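Local coordinates for protein putative ribose 5-phosphate isomerase (Leishmania infantum, PDB 6FXW) that probably interconverts ribose 5-phosphate and ribulose 5-phosphate in the pentose phosphate pathway, as a type B isomerase of the LacAB/RpiB family, at residues A[24-29]-A[121-126]. Sequence-based numbering, arbitrary orientation.
Sequences MDMVNA and EVIRDI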
ATOM      1  N   MET A  24      -0.748  19.285  10.160  1.00 15.63           N
ATOM      2  CA  MET A  24      -1.671  20.021  11.049  0.50 18.11           C
ATOM      3  C   MET A  24      -2.715  20.709  10.213  1.00 17.53           C
ATOM      4  O   MET A  24      -3.875  20.672  10.547  1.00 18.28           O
ATOM      5  CB  MET A  24      -0.959  21.095  11.851  0.50 20.26           C
ATOM      6  CG  MET A  24      -0.205  20.520  12.990  0.50 22.44           C
ATOM      7  SD  MET A  24       0.802  21.797  13.745  0.50 23.01           S
ATOM      8  CE  MET A  24      -0.365  22.934  14.488  0.50 24.49           C
ATOM      9  N   ASP A  25      -2.272  21.253   9.078  1.00 19.16           N
ATOM     10  CA  ASP A  25      -3.236  21.893   8.159  1.00 19.60           C
ATOM     11  C   ASP A  25      -4.288  20.946   7.663  1.00 20.92           C
ATOM     12  O   ASP A  25      -5.491  21.272   7.577  1.00 20.91           O
ATOM     13  CB  ASP A  25      -2.536  22.521   6.953  1.00 21.54           C
ATOM     14  CG  ASP A  25      -1.696  23.719   7.294  1.00 22.96           C
ATOM     15  OD1 ASP A  25      -1.842  24.268   8.376  1.00 24.87           O
ATOM     16  OD2 ASP A  25      -0.771  24.018   6.542  1.00 26.86           O
ATOM     17  N   MET A  26      -3.906  19.718   7.323  1.00 18.30           N
ATOM     18  CA  MET A  26      -4.910  18.667   6.982  1.00 17.84           C
ATOM     19  C   MET A  26      -5.916  18.339   8.042  1.00 18.66           C
ATOM     20  O   MET A  26      -7.107  18.083   7.772  1.00 21.74           O
ATOM     21  CB  MET A  26      -4.227  17.351   6.568  1.00 19.61           C
ATOM     22  CG  MET A  26      -3.326  17.486   5.422  1.00 19.25           C
ATOM     23  SD  MET A  26      -2.455  15.878   5.151  1.00 22.20           S
ATOM     24  CE  MET A  26      -2.037  16.402   3.630  1.00 20.76           C
ATOM     25  N   VAL A  27      -5.441  18.248   9.296  1.00 16.20           N
ATOM     26  CA  VAL A  27      -6.286  17.978  10.375  1.00 17.69           C
ATOM     27  C   VAL A  27      -7.332  19.111  10.490  1.00 17.79           C
ATOM     28  O   VAL A  27      -8.523  18.854  10.634  1.00 22.37           O
ATOM     29  CB  VAL A  27      -5.535  17.796  11.691  1.00 16.93           C
ATOM     30  CG1 VAL A  27      -6.526  17.589  12.830  1.00 19.00           C
ATOM     31  CG2 VAL A  27      -4.562  16.622  11.588  1.00 17.52           C
ATOM     32  N   ASN A  28      -6.867  20.337  10.461  1.00 21.25           N
ATOM     33  CA  ASN A  28      -7.775  21.493  10.587  1.00 26.13           C
ATOM     34  C   ASN A  28      -8.765  21.512   9.408  1.00 29.05           C
ATOM     35  O   ASN A  28      -9.979  21.719   9.578  1.00 31.01           O
ATOM     36  CB  ASN A  28      -6.929  22.771  10.658  1.00 25.33           C
ATOM     37  CG  ASN A  28      -6.403  23.035  12.064  1.00 27.29           C
ATOM     38  OD1 ASN A  28      -7.141  22.865  13.051  1.00 30.40           O
ATOM     39  ND2 ASN A  28      -5.139  23.399  12.166  1.00 30.92           N
ATOM     40  N   ALA A  29      -8.264  21.196   8.225  1.00 25.72           N
ATOM     41  CA  ALA A  29      -9.112  21.301   7.008  1.00 29.72           C
ATOM     42  C   ALA A  29     -10.091  20.164   6.906  1.00 32.92           C
ATOM     43  O   ALA A  29     -11.027  20.200   6.081  1.00 38.47           O
ATOM     44  CB  ALA A  29      -8.230  21.355   5.798  1.00 28.44           C
ATOM     45  N   GLU A 121      -0.973  12.754   0.068  1.00 11.00           N
ATOM     46  CA  GLU A 121      -2.373  12.652  -0.245  1.00 11.64           C
ATOM     47  C   GLU A 121      -3.025  11.423   0.387  1.00 10.85           C
ATOM     48  O   GLU A 121      -4.196  11.421   0.731  1.00 11.18           O
ATOM     49  CB  GLU A 121      -2.643  12.680  -1.780  1.00 15.64           C
ATOM     50  CG  GLU A 121      -2.501  14.117  -2.336  1.00 22.57           C
ATOM     51  CD  GLU A 121      -3.308  15.185  -1.607  1.00 27.45           C
ATOM     52  OE1 GLU A 121      -4.460  14.900  -1.273  1.00 24.33           O
ATOM     53  OE2 GLU A 121      -2.727  16.263  -1.248  1.00 40.97           O
ATOM     54  N   VAL A 122      -2.237  10.341   0.532  1.00 10.59           N
ATOM     55  CA  VAL A 122      -2.717   9.182   1.262  1.00 10.31           C
ATOM     56  C   VAL A 122      -2.862   9.536   2.759  1.00 10.26           C
ATOM     57  O   VAL A 122      -3.850   9.167   3.365  1.00 11.13           O
ATOM     58  CB  VAL A 122      -1.767   7.973   1.025  1.00 10.15           C
ATOM     59  CG1 VAL A 122      -2.021   6.826   1.996  1.00 12.59           C
ATOM     60  CG2 VAL A 122      -1.921   7.523  -0.392  1.00 11.60           C
ATOM     61  N   ILE A 123      -1.893  10.271   3.302  1.00 10.23           N
ATOM     62  CA  ILE A 123      -2.027  10.731   4.693  1.00 10.57           C
ATOM     63  C   ILE A 123      -3.278  11.592   4.868  1.00 10.43           C
ATOM     64  O   ILE A 123      -3.991  11.410   5.863  1.00  9.83           O
ATOM     65  CB  ILE A 123      -0.781  11.465   5.119  1.00 10.52           C
ATOM     66  CG1 ILE A 123       0.391  10.477   5.278  1.00 12.52           C
ATOM     67  CG2 ILE A 123      -0.943  12.286   6.420  1.00 10.41           C
ATOM     68  CD1 ILE A 123       1.748  11.069   5.488  1.00 12.74           C
ATOM     69  N   ARG A 124      -3.611  12.432   3.916  1.00 10.40           N
ATOM     70  CA  ARG A 124      -4.836  13.244   4.017  1.00 11.33           C
ATOM     71  C   ARG A 124      -6.074  12.348   4.167  1.00 11.77           C
ATOM     72  O   ARG A 124      -6.921  12.532   5.078  1.00 11.25           O
ATOM     73  CB  ARG A 124      -4.960  14.170   2.819  1.00 13.22           C
ATOM     74  CG  ARG A 124      -6.147  15.108   3.009  1.00 15.97           C
ATOM     75  CD  ARG A 124      -6.480  15.911   1.755  1.00 19.75           C
ATOM     76  NE  ARG A 124      -5.383  16.569   1.153  1.00 24.28           N
ATOM     77  CZ  ARG A 124      -4.897  17.771   1.535  1.00 29.00           C
ATOM     78  NH1 ARG A 124      -5.401  18.499   2.571  1.00 34.35           N
ATOM     79  NH2 ARG A 124      -3.877  18.235   0.885  1.00 33.35           N
ATOM     80  N   ASP A 125      -6.194  11.347   3.278  1.00 11.57           N
ATOM     81  CA  ASP A 125      -7.323  10.435   3.339  1.00 12.24           C
ATOM     82  C   ASP A 125      -7.368   9.655   4.605  1.00 12.20           C
ATOM     83  O   ASP A 125      -8.419   9.445   5.206  1.00 12.73           O
ATOM     84  CB  ASP A 125      -7.279   9.487   2.126  1.00 13.21           C
ATOM     85  CG  ASP A 125      -8.327   8.332   2.185  1.00 17.13           C
ATOM     86  OD1 ASP A 125      -9.506   8.599   2.384  1.00 20.68           O
ATOM     87  OD2 ASP A 125      -7.839   7.239   1.814  1.00 23.40           O
ATOM     88  N   ILE A 126      -6.210   9.198   5.079  1.00  9.55           N
ATOM     89  CA  ILE A 126      -6.158   8.425   6.312  1.00  9.43           C
ATOM     90  C   ILE A 126      -6.705   9.278   7.476  1.00  8.75           C
ATOM     91  O   ILE A 126      -7.518   8.801   8.300  1.00  9.98           O
ATOM     92  CB  ILE A 126      -4.743   7.932   6.616  1.00 10.23           C
ATOM     93  CG1 ILE A 126      -4.212   6.916   5.587  1.00  9.82           C
ATOM     94  CG2 ILE A 126      -4.622   7.371   8.021  1.00 10.23           C
ATOM     95  CD1 ILE A 126      -2.727   6.609   5.663  1.00 11.12           C
TER
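Met26 reaches out from its helix and lies across Arg124, the two side chains crossing at about a right angle where the backbones come closest, with 6.2 Å between Met26 CA and Arg124 CA. Beyond CG the methionine is fully extended (chi2 174°, chi3 164°), which carries its thioether over the neighbouring helix. The tight part of the contact is here: Met26 SD rests 3.7 Å from Arg124 CA and also touches CB, while the terminal methyl CE sits over the centre of the guanidinium, 3.7 Å above its plane. Met26 CG covers the same group nearer its end, 3.7 Å from Arg124 NH1. On the inner side Ile123 adds a lighter apolar touch, its CG2 lying 4.1 Å from Met26 SD.

Glu121, one helical turn earlier, helps fix the rotation of the guanidinium. A bend at chi3 (-50°) folds the arginine chain back so that NE and NH2 grip the carboxylate side-on, NE to OE1 and NH2 to OE2, both at 3.1 Å and nearly straight. Both acceptors lie close to the guanidinium plane, so the salt bridge takes its edge and Met26 one face.

The side toward solvent is looser, where Glu121 and Arg124 are partly exposed and their polar ends pair with each other rather than with the facing helix. Deeper in, Val27 reaches Ile127 and Leu131 farther along helix 120-131, and Ile123 packs on Ile113 of strand 110-114. Helices 20-29 and 120-131 thus pair beside the five-stranded parallel sheet, as expected of the Rossmann-like alpha/beta/alpha sandwich of RpiB enzymes.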